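Local coordinates for protein GTP-sensing transcriptional pleiotropic repressor CodY (Clostridioides difficile, PDB 5N0L) that probably represses transcription in response to nutrient supply, sensing GTP and branched-chain amino acids, with isoleucine bound in its GAF domain, at residues V61-V66 with L111-T116; V66-D69 with Q74-F77; V117-I120 with Q125-G128. All coordinates share one frame; numbering follows the deposited sequence.

Contact 1. Residues V61-V66 with L111-T116. With ILE (isoleucine), chain G.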
ATOM      1  N   VAL A  61     -33.493  -5.940  15.292  1.00 26.78           N
ATOM      2  CA  VAL A  61     -32.713  -7.231  15.131  1.00 29.66           C
ATOM      3  C   VAL A  61     -33.502  -8.356  14.441  1.00 27.98           C
ATOM      4  O   VAL A  61     -32.941  -9.105  13.577  1.00 31.23           O
ATOM      5  CB  VAL A  61     -32.113  -7.664  16.488  1.00 31.64           C
ATOM      6  CG1 VAL A  61     -31.471  -9.103  16.404  1.00 37.44           C
ATOM      7  CG2 VAL A  61     -31.041  -6.706  17.017  1.00 39.32           C
ATOM      8  N   GLN A  62     -34.802  -8.419  14.703  1.00 28.35           N
ATOM      9  CA  GLN A  62     -35.654  -9.463  14.156  1.00 31.83           C
ATOM     10  C   GLN A  62     -35.814  -9.418  12.671  1.00 25.33           C
ATOM     11  O   GLN A  62     -36.231 -10.397  12.069  1.00 29.49           O
ATOM     12  CB  GLN A  62     -37.021  -9.550  14.860  1.00 37.41           C
ATOM     13  CG  GLN A  62     -36.927  -9.870  16.361  1.00 47.84           C
ATOM     14  CD  GLN A  62     -36.539 -11.329  16.623  1.00 71.01           C
ATOM     15  OE1 GLN A  62     -35.434 -11.645  17.139  1.00 81.56           O
ATOM     16  NE2 GLN A  62     -37.448 -12.241  16.258  1.00 75.77           N
ATOM     17  N   ASP A  63     -35.615  -8.243  12.043  1.00 24.59           N
ATOM     18  CA  ASP A  63     -35.746  -8.085  10.627  1.00 26.03           C
ATOM     19  C   ASP A  63     -34.498  -8.266   9.795  1.00 23.30           C
ATOM     20  O   ASP A  63     -34.524  -8.036   8.590  1.00 26.77           O
ATOM     21  CB  ASP A  63     -36.253  -6.528  10.389  1.00 28.11           C
ATOM     22  CG  ASP A  63     -37.575  -6.249  11.037  1.00 33.03           C
ATOM     23  OD1 ASP A  63     -38.243  -7.173  11.536  1.00 31.57           O
ATOM     24  OD2 ASP A  63     -37.985  -5.023  10.944  1.00 28.03           O
ATOM     25  N   SER A  64     -33.398  -8.812  10.400  1.00 24.43           N
ATOM     26  CA  SER A  64     -32.143  -8.967   9.653  1.00 23.42           C
ATOM     27  C   SER A  64     -32.320  -9.906   8.496  1.00 22.77           C
ATOM     28  O   SER A  64     -32.952 -10.943   8.662  1.00 28.67           O
ATOM     29  CB  SER A  64     -31.064  -9.488  10.542  1.00 25.47           C
ATOM     30  OG  SER A  64     -29.933  -9.620   9.725  1.00 25.08           O
ATOM     31  N   SER A  65     -31.803  -9.545   7.353  1.00 24.64           N
ATOM     32  CA  SER A  65     -31.779 -10.452   6.179  1.00 25.35           C
ATOM     33  C   SER A  65     -30.406 -11.157   6.021  1.00 25.33           C
ATOM     34  O   SER A  65     -30.141 -11.697   4.977  1.00 29.19           O
ATOM     35  CB  SER A  65     -32.115  -9.716   4.879  1.00 22.71           C
ATOM     36  OG  SER A  65     -33.491  -9.420   4.879  1.00 25.70           O
ATOM     37  N   VAL A  66     -29.538 -10.969   6.988  1.00 23.88           N
ATOM     38  CA  VAL A  66     -28.184 -11.561   6.954  1.00 25.43           C
ATOM     39  C   VAL A  66     -28.359 -13.047   7.157  1.00 27.81           C
ATOM     40  O   VAL A  66     -29.167 -13.531   7.939  1.00 27.13           O
ATOM     41  CB  VAL A  66     -27.254 -11.024   8.032  1.00 29.11           C
ATOM     42  CG1 VAL A  66     -25.897 -11.650   7.916  1.00 31.05           C
ATOM     43  CG2 VAL A  66     -26.941  -9.509   7.897  1.00 26.13           C
ATOM     44  N   LEU A 111     -43.604  -5.158   5.362  1.00 30.02           N
ATOM     45  CA  LEU A 111     -43.931  -4.401   4.143  1.00 34.53           C
ATOM     46  C   LEU A 111     -44.221  -2.981   4.497  1.00 27.19           C
ATOM     47  O   LEU A 111     -44.251  -2.155   3.569  1.00 34.12           O
ATOM     48  CB  LEU A 111     -45.088  -4.994   3.317  1.00 34.73           C
ATOM     49  CG  LEU A 111     -44.793  -6.458   2.834  1.00 31.11           C
ATOM     50  CD1 LEU A 111     -46.014  -6.985   2.092  1.00 42.43           C
ATOM     51  CD2 LEU A 111     -43.537  -6.481   1.955  1.00 34.07           C
ATOM     52  N   GLN A 112     -44.410  -2.704   5.790  1.00 28.65           N
ATOM     53  CA  GLN A 112     -44.635  -1.287   6.298  1.00 28.20           C
ATOM     54  C   GLN A 112     -43.338  -0.486   6.424  1.00 29.86           C
ATOM     55  O   GLN A 112     -43.306   0.686   6.696  1.00 31.09           O
ATOM     56  CB  GLN A 112     -45.398  -1.208   7.617  1.00 34.68           C
ATOM     57  CG  GLN A 112     -46.134  -2.416   8.108  1.00 50.24           C
ATOM     58  CD  GLN A 112     -45.234  -3.270   8.996  1.00 59.34           C
ATOM     59  OE1 GLN A 112     -45.208  -3.046  10.238  1.00 59.86           O
ATOM     60  NE2 GLN A 112     -44.466  -4.241   8.375  1.00 35.50           N
ATOM     61  N   LYS A 113     -42.209  -1.083   6.195  1.00 25.20           N
ATOM     62  CA  LYS A 113     -40.952  -0.396   6.288  1.00 23.49           C
ATOM     63  C   LYS A 113     -40.625   0.438   5.030  1.00 19.81           C
ATOM     64  O   LYS A 113     -41.201   0.253   3.975  1.00 26.43           O
ATOM     65  CB  LYS A 113     -39.820  -1.445   6.469  1.00 24.14           C
ATOM     66  CG  LYS A 113     -40.046  -2.152   7.795  1.00 27.41           C
ATOM     67  CD  LYS A 113     -38.914  -3.122   8.112  1.00 27.58           C
ATOM     68  CE  LYS A 113     -37.736  -2.414   8.656  1.00 24.92           C
ATOM     69  NZ  LYS A 113     -36.608  -3.296   9.145  1.00 26.30           N
ATOM     70  N   TYR A 114     -39.756   1.419   5.239  1.00 22.56           N
ATOM     71  CA  TYR A 114     -39.183   2.197   4.168  1.00 22.36           C
ATOM     72  C   TYR A 114     -37.775   1.748   4.012  1.00 19.68           C
ATOM     73  O   TYR A 114     -37.033   1.764   4.992  1.00 20.76           O
ATOM     74  CB  TYR A 114     -39.147   3.705   4.546  1.00 21.66           C
ATOM     75  CG  TYR A 114     -40.579   4.264   4.767  1.00 21.31           C
ATOM     76  CD1 TYR A 114     -41.291   4.757   3.691  1.00 25.64           C
ATOM     77  CD2 TYR A 114     -41.158   4.283   6.002  1.00 23.68           C
ATOM     78  CE1 TYR A 114     -42.584   5.236   3.876  1.00 26.91           C
ATOM     79  CE2 TYR A 114     -42.461   4.777   6.217  1.00 23.17           C
ATOM     80  CZ  TYR A 114     -43.179   5.227   5.125  1.00 21.32           C
ATOM     81  OH  TYR A 114     -44.458   5.800   5.325  1.00 25.86           O
ATOM     82  N   THR A 115     -37.433   1.414   2.797  1.00 21.92           N
ATOM     83  CA  THR A 115     -36.077   0.967   2.479  1.00 22.98           C
ATOM     84  C   THR A 115     -35.453   1.786   1.337  1.00 21.00           C
ATOM     85  O   THR A 115     -36.100   2.016   0.290  1.00 26.92           O
ATOM     86  CB  THR A 115     -36.138  -0.548   2.107  1.00 25.82           C
ATOM     87  OG1 THR A 115     -36.638  -1.252   3.257  1.00 27.60           O
ATOM     88  CG2 THR A 115     -34.655  -1.004   1.723  1.00 28.57           C
ATOM     89  N   THR A 116     -34.250   2.271   1.564  1.00 18.33           N
ATOM     90  CA  THR A 116     -33.474   2.950   0.593  1.00 21.38           C
ATOM     91  C   THR A 116     -32.237   2.127   0.191  1.00 22.06           C
ATOM     92  O   THR A 116     -31.517   1.615   1.073  1.00 24.71           O
ATOM     93  CB  THR A 116     -33.107   4.321   1.134  1.00 23.22           C
ATOM     94  OG1 THR A 116     -34.361   5.092   1.225  1.00 23.92           O
ATOM     95  CG2 THR A 116     -32.093   5.055   0.245  1.00 27.50           C
TER
HETATM   96  N   ILE G 201     -34.999  -7.457   5.967  1.00 31.56           N
HETATM   97  CA  ILE G 201     -34.290  -6.153   5.805  1.00 31.98           C
HETATM   98  C   ILE G 201     -34.590  -5.262   6.983  1.00 31.93           C
HETATM   99  O   ILE G 201     -35.763  -5.087   7.306  1.00 30.98           O
HETATM  100  CB  ILE G 201     -34.683  -5.504   4.495  1.00 32.63           C
HETATM  101  CG1 ILE G 201     -34.173  -6.373   3.336  1.00 34.42           C
HETATM  102  CG2 ILE G 201     -34.013  -4.180   4.342  1.00 33.97           C
HETATM  103  CD1 ILE G 201     -32.689  -6.258   3.042  1.00 28.60           C
HETATM  104  OXT ILE G 201     -33.648  -4.835   7.616  1.00 30.06           O
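The backbones of D63 and K113 stay well apart, with CA atoms 10.2 Å from each other, and only their side chains close the gap. The two side chains come from opposite directions. K113 NZ forms a salt bridge with D63 OD2 at 2.8 Å, on the lone pair of OD2 that faces away from OD1. The lysine chain bends at its third torsion (chi3 80°), and this bend brings NZ to the ligand as well. K113 NZ donates to the carboxylate O of the bound isoleucine at 2.7 Å. The ligand amino group is held from the other segment. Isoleucine N donates to the backbone O of D63 and to S65 OG, each at 2.7 Å. S64 OG accepts from V66 N at 3.1 Å in an ST turn next to these residues. Y135 OH also hydrogen-bonds D63 OD2. Y45, N43 and E107 add further hydrogen bonds to the ligand. D63 and K113 are buried. The single lysine charge lies between two acidic groups and probably offsets part of each. The contact reads the two polar ends of a free amino acid: K113 takes the carboxylate, and the loop with D63 and S65 takes the ammonium group.

Contact 2. Residues V66-D69 with Q74-F77; sequences VIED and QKKF
K76 reaches across I67 to D69, on one face of a short antiparallel hairpin. CG of K76 lies between its backbone N and carbonyl carbon (chi1 57°), and the rest of the chain is extended. This sends K76 NZ over to D69 OD1, 2.7 Å away, in a salt bridge on the lone pair turned from OD2, and E70 is a second acidic partner of NZ. The aliphatic part of K76 passes obliquely over I67, with K76 CG 3.9 Å from I67 CG1. On the other face, E68 and K75 lie side by side and point the same way. Their salt bridge is long and weak, K75 NZ to E68 OE1 at 3.5 Å. A water donates to E68 OE1 and accepts weakly from K75 NZ, linking the two ends. V66 CG1 packs on K75 CB at 3.7 Å. The backbones pair I67 with K76 as a hydrogen-bonded pair: I67 N to K76 O is 2.9 Å, and K76 N to I67 O is 3.0 Å. E68 and K75 form the next, non-hydrogen-bonded pair. D69 N then bonds Q74 O at 2.8 Å, beside the turn. The hairpin lies at the surface against strand 53-57, where V66 and K75 touch V53. F77 belongs to the isoleucine pocket and meets Y45 of strand 43-48 edge-to-face, while Q74 packs on L31, in helix 30-40 of a second subunit.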
ATOM      1  N   VAL A  66     -29.538 -10.969   6.988  1.00 23.88           N
ATOM      2  CA  VAL A  66     -28.184 -11.561   6.954  1.00 25.43           C
ATOM      3  C   VAL A  66     -28.359 -13.047   7.157  1.00 27.81           C
ATOM      4  O   VAL A  66     -29.167 -13.531   7.939  1.00 27.13           O
ATOM      5  CB  VAL A  66     -27.254 -11.024   8.032  1.00 29.11           C
ATOM      6  CG1 VAL A  66     -25.897 -11.650   7.916  1.00 31.05           C
ATOM      7  CG2 VAL A  66     -26.941  -9.509   7.897  1.00 26.13           C
ATOM      8  N   ILE A  67     -27.618 -13.764   6.334  1.00 26.00           N
ATOM      9  CA  ILE A  67     -27.547 -15.244   6.523  1.00 30.95           C
ATOM     10  C   ILE A  67     -26.135 -15.603   6.654  1.00 31.14           C
ATOM     11  O   ILE A  67     -25.283 -14.945   6.134  1.00 26.13           O
ATOM     12  CB  ILE A  67     -28.295 -15.989   5.445  1.00 37.64           C
ATOM     13  CG1 ILE A  67     -27.800 -15.647   4.089  1.00 35.20           C
ATOM     14  CG2 ILE A  67     -29.808 -15.797   5.517  1.00 41.35           C
ATOM     15  CD1 ILE A  67     -28.393 -16.548   3.029  1.00 45.93           C
ATOM     16  N   GLU A  68     -25.896 -16.757   7.316  1.00 33.09           N
ATOM     17  CA  GLU A  68     -24.551 -17.234   7.574  1.00 33.45           C
ATOM     18  C   GLU A  68     -24.334 -18.286   6.538  1.00 37.66           C
ATOM     19  O   GLU A  68     -25.205 -19.122   6.331  1.00 46.18           O
ATOM     20  CB  GLU A  68     -24.495 -17.966   8.919  1.00 42.86           C
ATOM     21  CG  GLU A  68     -25.072 -17.225  10.099  1.00 54.33           C
ATOM     22  CD  GLU A  68     -23.984 -16.641  10.952  1.00 59.68           C
ATOM     23  OE1 GLU A  68     -23.318 -15.715  10.451  1.00 63.97           O
ATOM     24  OE2 GLU A  68     -23.799 -17.105  12.100  1.00 73.95           O
ATOM     25  N   ASP A  69     -23.216 -18.230   5.869  1.00 33.99           N
ATOM     26  CA  ASP A  69     -22.935 -19.270   4.862  1.00 39.05           C
ATOM     27  C   ASP A  69     -22.865 -20.675   5.602  1.00 52.70           C
ATOM     28  O   ASP A  69     -22.215 -20.824   6.651  1.00 47.43           O
ATOM     29  CB  ASP A  69     -21.674 -18.888   4.113  1.00 41.77           C
ATOM     30  CG  ASP A  69     -21.326 -19.893   3.031  1.00 57.99           C
ATOM     31  OD1 ASP A  69     -21.968 -19.805   1.972  1.00 75.13           O
ATOM     32  OD2 ASP A  69     -20.454 -20.782   3.242  1.00 64.71           O
ATOM     33  N   GLN A  74     -19.841 -17.253   6.875  1.00 51.10           N
ATOM     34  CA  GLN A  74     -19.632 -15.869   6.539  1.00 46.01           C
ATOM     35  C   GLN A  74     -21.003 -15.158   6.320  1.00 43.17           C
ATOM     36  O   GLN A  74     -21.961 -15.720   5.806  1.00 38.03           O
ATOM     37  CB  GLN A  74     -18.775 -15.658   5.304  1.00 44.39           C
ATOM     38  CG  GLN A  74     -18.552 -14.159   5.101  1.00 55.56           C
ATOM     39  CD  GLN A  74     -17.607 -13.735   4.001  1.00 65.43           C
ATOM     40  OE1 GLN A  74     -17.233 -12.532   3.884  1.00 65.26           O
ATOM     41  NE2 GLN A  74     -17.228 -14.690   3.170  1.00 56.48           N
ATOM     42  N   LYS A  75     -21.042 -13.900   6.711  1.00 35.52           N
ATOM     43  CA  LYS A  75     -22.280 -13.160   6.617  1.00 27.33           C
ATOM     44  C   LYS A  75     -22.504 -12.625   5.195  1.00 25.76           C
ATOM     45  O   LYS A  75     -21.629 -12.030   4.569  1.00 26.05           O
ATOM     46  CB  LYS A  75     -22.257 -12.047   7.605  1.00 29.55           C
ATOM     47  CG  LYS A  75     -22.206 -12.476   9.051  1.00 35.37           C
ATOM     48  CD  LYS A  75     -22.255 -11.216   9.956  1.00 47.56           C
ATOM     49  CE  LYS A  75     -21.706 -11.439  11.348  1.00 61.78           C
ATOM     50  NZ  LYS A  75     -22.027 -12.785  11.858  1.00 72.48           N
ATOM     51  N   LYS A  76     -23.679 -12.890   4.677  1.00 21.72           N
ATOM     52  CA  LYS A  76     -24.014 -12.529   3.293  1.00 24.98           C
ATOM     53  C   LYS A  76     -25.512 -12.280   3.147  1.00 22.34           C
ATOM     54  O   LYS A  76     -26.325 -12.582   4.019  1.00 24.31           O
ATOM     55  CB  LYS A  76     -23.625 -13.605   2.268  1.00 26.81           C
ATOM     56  CG  LYS A  76     -24.250 -14.949   2.578  1.00 27.12           C
ATOM     57  CD  LYS A  76     -23.609 -16.050   1.734  1.00 30.01           C
ATOM     58  CE  LYS A  76     -24.589 -17.192   1.753  1.00 27.03           C
ATOM     59  NZ  LYS A  76     -24.136 -18.484   1.091  1.00 32.96           N
ATOM     60  N   PHE A  77     -25.852 -11.694   2.001  1.00 23.42           N
ATOM     61  CA  PHE A  77     -27.238 -11.768   1.478  1.00 27.40           C
ATOM     62  C   PHE A  77     -27.420 -13.052   0.654  1.00 22.43           C
ATOM     63  O   PHE A  77     -26.452 -13.598   0.059  1.00 25.75           O
ATOM     64  CB  PHE A  77     -27.644 -10.561   0.602  1.00 24.65           C
ATOM     65  CG  PHE A  77     -28.111  -9.334   1.391  1.00 22.69           C
ATOM     66  CD1 PHE A  77     -28.149  -9.237   2.760  1.00 26.24           C
ATOM     67  CD2 PHE A  77     -28.413  -8.242   0.605  1.00 24.06           C
ATOM     68  CE1 PHE A  77     -28.605  -8.035   3.427  1.00 26.90           C
ATOM     69  CE2 PHE A  77     -28.868  -7.076   1.268  1.00 23.93           C
ATOM     70  CZ  PHE A  77     -28.918  -6.980   2.616  1.00 27.28           C
TER
HETATM   71  O   HOH W   1     -20.891 -15.728  11.216  1.00 47.09           O

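Contact 3. Residues V117-I120 with Q125-G128; sequences VVPI and QRLG
The guanidinium of R126 has P119 over one face, with P119 CB 3.6 Å above the plane and over its centre. At its edge, in plane, lies the carbonyl carbon of G128. R126 NE donates to G128 O at 2.8 Å, almost in the guanidinium plane. The chain of R126 folds back at its second torsion (chi2 63°), which turns NE toward the carbonyl two residues on. I120 N also donates to G128 O, at 2.8 Å. The two donors reach this oxygen from opposite faces of the carbonyl plane, and both stand above that plane on their own side. The other end of the group is held too: NH1 donates to I88 O, and NH2 donates to V85 O and T129 OG1. These bonds and the proline together fix the rotation of the guanidinium. The strands pair at I120 and G128, with CA atoms 4.9 Å apart. L127 and G128 both face I120, a classic beta bulge. I120 O accepts from L127 N at 2.9 Å and, weakly, from G128 N at 3.3 Å. I120 CB sits 3.5 Å from G128 O, so the isoleucine packs on the backbone of G128. The contact lies in the hairpin of strands 114-122 and 125-134, within the five-stranded antiparallel sheet of the GAF domain. V118 and I120 pack on helix 141-158, while V117 meets I88 and F104. L127 is bonded through its backbone to A49, just past strand 43-48.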
ATOM      1  N   VAL A 117     -32.009   2.061  -1.088  1.00 22.01           N
ATOM      2  CA  VAL A 117     -30.897   1.259  -1.690  1.00 21.70           C
ATOM      3  C   VAL A 117     -30.003   2.151  -2.525  1.00 23.69           C
ATOM      4  O   VAL A 117     -30.446   2.831  -3.529  1.00 25.08           O
ATOM      5  CB  VAL A 117     -31.467   0.113  -2.514  1.00 23.19           C
ATOM      6  CG1 VAL A 117     -30.308  -0.790  -3.034  1.00 23.68           C
ATOM      7  CG2 VAL A 117     -32.515  -0.690  -1.731  1.00 26.06           C
ATOM      8  N   VAL A 118     -28.768   2.246  -2.042  1.00 20.55           N
ATOM      9  CA  VAL A 118     -27.783   3.146  -2.615  1.00 21.65           C
ATOM     10  C   VAL A 118     -26.638   2.362  -3.218  1.00 20.92           C
ATOM     11  O   VAL A 118     -25.902   1.692  -2.430  1.00 22.76           O
ATOM     12  CB  VAL A 118     -27.227   4.128  -1.610  1.00 21.67           C
ATOM     13  CG1 VAL A 118     -26.282   5.123  -2.299  1.00 23.93           C
ATOM     14  CG2 VAL A 118     -28.388   4.821  -0.879  1.00 24.72           C
ATOM     15  N   PRO A 119     -26.441   2.513  -4.541  1.00 25.42           N
ATOM     16  CA  PRO A 119     -25.241   1.862  -5.138  1.00 24.18           C
ATOM     17  C   PRO A 119     -23.950   2.410  -4.562  1.00 25.41           C
ATOM     18  O   PRO A 119     -23.777   3.618  -4.330  1.00 23.14           O
ATOM     19  CB  PRO A 119     -25.358   2.170  -6.622  1.00 27.57           C
ATOM     20  CG  PRO A 119     -26.854   2.293  -6.864  1.00 28.38           C
ATOM     21  CD  PRO A 119     -27.374   2.961  -5.609  1.00 26.04           C
ATOM     22  N   ILE A 120     -22.957   1.527  -4.357  1.00 22.30           N
ATOM     23  CA  ILE A 120     -21.646   1.937  -3.919  1.00 24.07           C
ATOM     24  C   ILE A 120     -20.742   1.798  -5.132  1.00 25.21           C
ATOM     25  O   ILE A 120     -20.564   0.682  -5.684  1.00 24.36           O
ATOM     26  CB  ILE A 120     -21.111   1.070  -2.761  1.00 22.46           C
ATOM     27  CG1 ILE A 120     -21.960   1.217  -1.506  1.00 24.89           C
ATOM     28  CG2 ILE A 120     -19.661   1.365  -2.502  1.00 26.07           C
ATOM     29  CD1 ILE A 120     -21.722   0.318  -0.278  1.00 24.74           C
ATOM     30  N   GLN A 125     -16.850   1.688 -11.050  1.00 53.00           N
ATOM     31  CA  GLN A 125     -17.283   0.284 -10.947  1.00 37.93           C
ATOM     32  C   GLN A 125     -18.326   0.176  -9.841  1.00 30.01           C
ATOM     33  O   GLN A 125     -18.235   0.861  -8.818  1.00 36.66           O
ATOM     34  CB  GLN A 125     -16.158  -0.646 -10.541  1.00 42.73           C
ATOM     35  CG  GLN A 125     -14.962  -0.639 -11.420  1.00 57.19           C
ATOM     36  CD  GLN A 125     -13.859  -1.473 -10.795  1.00 52.73           C
ATOM     37  OE1 GLN A 125     -12.799  -0.952 -10.444  1.00 92.51           O
ATOM     38  NE2 GLN A 125     -14.145  -2.745 -10.561  1.00 51.05           N
ATOM     39  N   ARG A 126     -19.282  -0.722 -10.009  1.00 33.73           N
ATOM     40  CA  ARG A 126     -20.253  -1.026  -8.961  1.00 24.18           C
ATOM     41  C   ARG A 126     -19.563  -2.083  -7.994  1.00 27.51           C
ATOM     42  O   ARG A 126     -19.386  -3.234  -8.361  1.00 39.10           O
ATOM     43  CB  ARG A 126     -21.477  -1.611  -9.567  1.00 26.42           C
ATOM     44  CG  ARG A 126     -22.571  -2.131  -8.625  1.00 28.50           C
ATOM     45  CD  ARG A 126     -23.162  -0.983  -7.756  1.00 22.15           C
ATOM     46  NE  ARG A 126     -24.249  -1.343  -6.917  1.00 25.79           N
ATOM     47  CZ  ARG A 126     -25.523  -1.485  -7.324  1.00 24.26           C
ATOM     48  NH1 ARG A 126     -25.890  -1.261  -8.558  1.00 28.68           N
ATOM     49  NH2 ARG A 126     -26.465  -1.806  -6.462  1.00 26.24           N
ATOM     50  N   LEU A 127     -19.194  -1.588  -6.824  1.00 28.03           N
ATOM     51  CA  LEU A 127     -18.483  -2.331  -5.792  1.00 23.76           C
ATOM     52  C   LEU A 127     -19.331  -2.951  -4.742  1.00 28.10           C
ATOM     53  O   LEU A 127     -18.891  -3.839  -4.019  1.00 26.45           O
ATOM     54  CB  LEU A 127     -17.413  -1.459  -5.171  1.00 29.37           C
ATOM     55  CG  LEU A 127     -16.331  -0.939  -6.100  1.00 31.48           C
ATOM     56  CD1 LEU A 127     -15.368   0.005  -5.376  1.00 38.01           C
ATOM     57  CD2 LEU A 127     -15.596  -2.055  -6.778  1.00 32.08           C
ATOM     58  N   GLY A 128     -20.559  -2.449  -4.577  1.00 22.96           N
ATOM     59  CA  GLY A 128     -21.416  -2.950  -3.560  1.00 24.43           C
ATOM     60  C   GLY A 128     -22.698  -2.063  -3.444  1.00 20.81           C
ATOM     61  O   GLY A 128     -22.994  -1.306  -4.413  1.00 24.46           O
TER

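In the fold
From the N terminus, the chain passes strands 43-48 and 53-57 before it reaches the loop 61-66. Contact 1 closes a long loop, from 61-66 to 111-116, and joins the ligand loop to the segment that leads into strand 114-122. Contact 2 starts from the same stretch, at V66, and closes a short hairpin, 66-69 with 74-77, well before contact 1 closes. S65 touches F77. Contact 3 follows. It takes up strand 114-122 where contact 1 leaves it and closes the hairpin to strand 125-134. None of the three cross. Contacts 1 and 2 border the isoleucine pocket, whereas contact 3 joins two neighbouring strands of the main sheet about 19 Å from contact 1, centre to centre.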